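Local atomic coordinates of ribosomal RNA processing protein 6 (Trypanosoma brucei brucei, PDB entry 4NLC), a protein that probably trims RNA from its 3' end as an exosome-associated 3'-5' exoribonuclease of the RRP6 family, this chain being its catalytic core. Residues F170-L179 and L226-L237. The protein carries 1 engineered substitution. Residues are numbered along the deposited sequence; the frame is centred on the assembly and turned at random.
Sequences FDTSIALQNL and LLYVYDRLKQLL
T172 pushes its side chain into a hollow of helix 226-237 bounded by L226, V229, Y230 and L233, a knob-into-hole fit at the start of helix 172-178. The two branches divide the work: CG2 faces the backbone of the second helix, 4.0 Å from Y230 CA, while OG1, held between the backbone N and the carbonyl carbon, passes 3.3 Å from L226 CD1 and is hydrogen-bonded outside the pair, to H149 and F148.

L233 forms one wall of that hollow and spreads its own fork along the short helix. Its CD1 lies 3.6 Å from T172 CB and also meets A175 CB; its CD2 meets L176 CD2 at 3.6 Å, the L176 and L233 side chains crossing at about a right angle. A175 CB lies between L233 CD1 and L237 CD1, 3.8 Å from the latter. Just past the end of helix 172-178, L179 packs on L233, L236 and L237: its CG is 3.7 Å from L237 CD2, and its CD1 reaches L233 CD2.

Before the helix, F170 offers one ring face to the edge of Y230, a T-shaped pair with planes at 70° and centroids 5.0 Å apart. Chi1 of 168° sets Y230 CG opposite the backbone N and carries CE1 over the F170 ring, off its centre; L237 CD1 lies at the F170 edge.

The axes run roughly parallel, 31° apart. Within the RNase H-like 3'-5' exonuclease domain, the contact packs helix 226-238 against 169-171, an outermost strand of the mixed sheet, and the helix that follows it. No hydrogen bond spans the two segments, which implies cohesion by apolar shape fit and the aromatic pair, with the hydroxyls of T172 and Y230 bonded elsewhere, the latter to Q54.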
loop_
_atom_site.group_PDB
_atom_site.type_symbol
_atom_site.label_atom_id
_atom_site.label_comp_id
_atom_site.label_asym_id
_atom_site.label_seq_id
_atom_site.Cartn_x
_atom_site.Cartn_y
_atom_site.Cartn_z
ATOM N N PHE A 170 7.299 -14.965 1.352
ATOM C CA PHE A 170 7.500 -15.613 0.062
ATOM C C PHE A 170 6.647 -14.832 -0.937
ATOM O O PHE A 170 5.437 -14.719 -0.759
ATOM C CB PHE A 170 7.210 -17.122 0.041
ATOM C CG PHE A 170 7.642 -17.764 -1.265
ATOM C CD1 PHE A 170 6.798 -17.769 -2.373
ATOM C CD2 PHE A 170 8.896 -18.360 -1.389
ATOM C CE1 PHE A 170 7.191 -18.384 -3.567
ATOM C CE2 PHE A 170 9.279 -18.983 -2.579
ATOM C CZ PHE A 170 8.432 -18.970 -3.667
ATOM N N ASP A 171 7.293 -14.255 -1.952
ATOM C CA ASP A 171 6.612 -13.456 -2.959
ATOM C C ASP A 171 6.495 -14.265 -4.256
ATOM O O ASP A 171 7.504 -14.539 -4.908
ATOM C CB ASP A 171 7.347 -12.119 -3.164
ATOM C CG ASP A 171 6.601 -11.100 -4.026
ATOM O OD1 ASP A 171 5.924 -11.514 -5.002
ATOM O OD2 ASP A 171 6.767 -9.899 -3.787
ATOM N N THR A 172 5.260 -14.656 -4.610
ATOM C CA THR A 172 4.979 -15.481 -5.790
ATOM C C THR A 172 5.253 -14.734 -7.123
ATOM O O THR A 172 5.487 -15.381 -8.149
ATOM C CB THR A 172 3.564 -16.097 -5.732
ATOM O OG1 THR A 172 2.625 -15.101 -5.359
ATOM C CG2 THR A 172 3.479 -17.254 -4.768
ATOM N N SER A 173 5.258 -13.392 -7.098
ATOM C CA SER A 173 5.568 -12.614 -8.281
ATOM C C SER A 173 7.093 -12.696 -8.530
ATOM O O SER A 173 7.508 -12.870 -9.673
ATOM C CB SER A 173 5.083 -11.176 -8.122
ATOM O OG SER A 173 5.452 -10.399 -9.248
ATOM N N ILE A 174 7.910 -12.658 -7.456
ATOM C CA ILE A 174 9.372 -12.800 -7.561
ATOM C C ILE A 174 9.699 -14.203 -8.102
ATOM O O ILE A 174 10.571 -14.319 -8.960
ATOM C CB ILE A 174 10.129 -12.440 -6.243
ATOM C CG1 ILE A 174 9.955 -10.930 -5.892
ATOM C CG2 ILE A 174 11.626 -12.820 -6.329
ATOM C CD1 ILE A 174 10.613 -10.507 -4.569
ATOM N N ALA A 175 8.957 -15.248 -7.654
ATOM C CA ALA A 175 9.114 -16.625 -8.160
ATOM C C ALA A 175 8.920 -16.651 -9.686
ATOM O O ALA A 175 9.772 -17.153 -10.400
ATOM C CB ALA A 175 8.101 -17.552 -7.493
ATOM N N LEU A 176 7.832 -16.038 -10.181
ATOM C CA LEU A 176 7.523 -15.993 -11.625
ATOM C C LEU A 176 8.587 -15.221 -12.427
ATOM O O LEU A 176 9.031 -15.721 -13.461
ATOM C CB LEU A 176 6.091 -15.483 -11.855
ATOM C CG LEU A 176 4.966 -16.520 -11.570
ATOM C CD1 LEU A 176 3.602 -15.861 -11.424
ATOM C CD2 LEU A 176 4.859 -17.561 -12.683
ATOM N N GLN A 177 9.079 -14.062 -11.896
ATOM C CA GLN A 177 10.158 -13.287 -12.532
ATOM C C GLN A 177 11.433 -14.161 -12.676
ATOM O O GLN A 177 12.070 -14.164 -13.735
ATOM C CB GLN A 177 10.499 -12.054 -11.676
ATOM C CG GLN A 177 9.481 -10.926 -11.747
ATOM C CD GLN A 177 9.918 -9.795 -10.847
ATOM O OE1 GLN A 177 9.692 -9.810 -9.640
ATOM N NE2 GLN A 177 10.661 -8.853 -11.392
ATOM N N ASN A 178 11.797 -14.895 -11.589
ATOM C CA ASN A 178 12.973 -15.775 -11.571
ATOM C C ASN A 178 12.862 -16.986 -12.497
ATOM O O ASN A 178 13.880 -17.549 -12.844
ATOM C CB ASN A 178 13.316 -16.195 -10.144
ATOM C CG ASN A 178 14.105 -15.105 -9.469
ATOM O OD1 ASN A 178 15.301 -14.914 -9.710
ATOM N ND2 ASN A 178 13.423 -14.268 -8.749
ATOM N N LEU A 179 11.643 -17.377 -12.888
ATOM C CA LEU A 179 11.373 -18.468 -13.823
ATOM C C LEU A 179 11.228 -17.896 -15.240
ATOM O O LEU A 179 10.909 -18.639 -16.177
ATOM C CB LEU A 179 10.072 -19.200 -13.443
ATOM C CG LEU A 179 10.084 -20.070 -12.214
ATOM C CD1 LEU A 179 8.675 -20.270 -11.688
ATOM C CD2 LEU A 179 10.767 -21.387 -12.484
ATOM N N LEU A 226 -3.876 -18.460 -3.944
ATOM C CA LEU A 226 -2.475 -18.159 -3.754
ATOM C C LEU A 226 -1.652 -19.286 -3.123
ATOM O O LEU A 226 -0.495 -19.465 -3.515
ATOM C CB LEU A 226 -2.291 -16.834 -2.997
ATOM C CG LEU A 226 -0.917 -16.126 -3.156
ATOM C CD1 LEU A 226 -0.484 -16.042 -4.635
ATOM C CD2 LEU A 226 -0.951 -14.720 -2.562
ATOM N N LEU A 227 -2.214 -20.066 -2.196
ATOM C CA LEU A 227 -1.417 -21.168 -1.629
ATOM C C LEU A 227 -1.211 -22.311 -2.614
ATOM O O LEU A 227 -0.160 -22.924 -2.580
ATOM C CB LEU A 227 -1.959 -21.670 -0.296
ATOM C CG LEU A 227 -1.914 -20.675 0.858
ATOM C CD1 LEU A 227 -2.648 -21.235 2.055
ATOM C CD2 LEU A 227 -0.495 -20.265 1.191
ATOM N N TYR A 228 -2.175 -22.563 -3.520
ATOM C CA TYR A 228 -2.010 -23.583 -4.579
ATOM C C TYR A 228 -0.948 -23.107 -5.547
ATOM O O TYR A 228 -0.108 -23.898 -5.948
ATOM C CB TYR A 228 -3.314 -23.860 -5.336
ATOM C CG TYR A 228 -3.157 -24.800 -6.525
ATOM C CD1 TYR A 228 -2.968 -26.169 -6.338
ATOM C CD2 TYR A 228 -3.230 -24.325 -7.831
ATOM C CE1 TYR A 228 -2.852 -27.042 -7.422
ATOM C CE2 TYR A 228 -3.100 -25.188 -8.926
ATOM C CZ TYR A 228 -2.921 -26.547 -8.713
ATOM O OH TYR A 228 -2.819 -27.405 -9.779
ATOM N N VAL A 229 -1.000 -21.816 -5.931
ATOM C CA VAL A 229 -0.039 -21.156 -6.835
ATOM C C VAL A 229 1.353 -21.298 -6.221
ATOM O O VAL A 229 2.299 -21.695 -6.904
ATOM C CB VAL A 229 -0.453 -19.669 -7.102
ATOM C CG1 VAL A 229 0.710 -18.832 -7.636
ATOM C CG2 VAL A 229 -1.644 -19.607 -8.060
ATOM N N TYR A 230 1.448 -21.038 -4.909
ATOM C CA TYR A 230 2.674 -21.170 -4.122
ATOM C C TYR A 230 3.268 -22.606 -4.268
ATOM O O TYR A 230 4.441 -22.747 -4.591
ATOM C CB TYR A 230 2.375 -20.820 -2.640
ATOM C CG TYR A 230 3.476 -21.175 -1.667
ATOM C CD1 TYR A 230 4.726 -20.555 -1.740
ATOM C CD2 TYR A 230 3.248 -22.060 -0.617
ATOM C CE1 TYR A 230 5.727 -20.824 -0.805
ATOM C CE2 TYR A 230 4.241 -22.335 0.331
ATOM C CZ TYR A 230 5.482 -21.718 0.227
ATOM O OH TYR A 230 6.490 -22.018 1.108
ATOM N N ASP A 231 2.436 -23.649 -4.068
ATOM C CA ASP A 231 2.820 -25.064 -4.201
ATOM C C ASP A 231 3.350 -25.362 -5.628
ATOM O O ASP A 231 4.423 -25.936 -5.779
ATOM C CB ASP A 231 1.617 -25.977 -3.901
ATOM C CG ASP A 231 1.123 -26.032 -2.474
ATOM O OD1 ASP A 231 1.843 -25.559 -1.575
ATOM O OD2 ASP A 231 0.038 -26.591 -2.249
ATOM N N ARG A 232 2.632 -24.898 -6.655
ATOM C CA ARG A 232 3.018 -25.076 -8.061
ATOM C C ARG A 232 4.337 -24.369 -8.442
ATOM O O ARG A 232 5.166 -24.956 -9.152
ATOM C CB ARG A 232 1.866 -24.659 -8.983
ATOM C CG ARG A 232 0.642 -25.610 -8.932
ATOM C CD ARG A 232 0.831 -26.960 -9.621
ATOM N NE ARG A 232 1.194 -26.832 -11.040
ATOM C CZ ARG A 232 0.332 -26.656 -12.039
ATOM N NH1 ARG A 232 -0.976 -26.601 -11.800
ATOM N NH2 ARG A 232 0.770 -26.535 -13.284
ATOM N N LEU A 233 4.547 -23.123 -7.944
ATOM C CA LEU A 233 5.798 -22.382 -8.193
ATOM C C LEU A 233 6.987 -23.030 -7.476
ATOM O O LEU A 233 8.083 -23.057 -8.032
ATOM C CB LEU A 233 5.665 -20.910 -7.812
ATOM C CG LEU A 233 4.718 -20.094 -8.691
ATOM C CD1 LEU A 233 4.463 -18.725 -8.082
ATOM C CD2 LEU A 233 5.259 -19.967 -10.091
ATOM N N LYS A 234 6.758 -23.582 -6.259
ATOM C CA LYS A 234 7.791 -24.316 -5.506
ATOM C C LYS A 234 8.302 -25.499 -6.307
ATOM O O LYS A 234 9.510 -25.670 -6.404
ATOM C CB LYS A 234 7.258 -24.822 -4.152
ATOM C CG LYS A 234 7.404 -23.798 -3.044
ATOM C CD LYS A 234 6.587 -24.136 -1.806
ATOM C CE LYS A 234 6.860 -25.471 -1.168
ATOM N NZ LYS A 234 6.386 -25.517 0.245
ATOM N N GLN A 235 7.394 -26.284 -6.915
ATOM C CA GLN A 235 7.763 -27.452 -7.747
ATOM C C GLN A 235 8.562 -27.034 -8.981
ATOM O O GLN A 235 9.554 -27.676 -9.291
ATOM C CB GLN A 235 6.531 -28.265 -8.159
ATOM C CG GLN A 235 5.748 -28.805 -6.971
ATOM C CD GLN A 235 4.421 -29.393 -7.373
ATOM O OE1 GLN A 235 3.815 -29.023 -8.379
ATOM N NE2 GLN A 235 3.920 -30.294 -6.562
ATOM N N LEU A 236 8.156 -25.939 -9.653
ATOM C CA LEU A 236 8.853 -25.401 -10.823
ATOM C C LEU A 236 10.239 -24.862 -10.463
ATOM O O LEU A 236 11.165 -25.015 -11.244
ATOM C CB LEU A 236 8.026 -24.288 -11.491
ATOM C CG LEU A 236 6.852 -24.742 -12.351
ATOM C CD1 LEU A 236 5.908 -23.577 -12.636
ATOM C CD2 LEU A 236 7.339 -25.397 -13.663
ATOM N N LEU A 237 10.378 -24.226 -9.305
ATOM C CA LEU A 237 11.664 -23.688 -8.871
ATOM C C LEU A 237 12.661 -24.794 -8.505
ATOM O O LEU A 237 13.849 -24.651 -8.779
ATOM C CB LEU A 237 11.484 -22.695 -7.708
ATOM C CG LEU A 237 10.870 -21.341 -8.097
ATOM C CD1 LEU A 237 10.308 -20.603 -6.864
ATOM C CD2 LEU A 237 11.855 -20.504 -8.938
#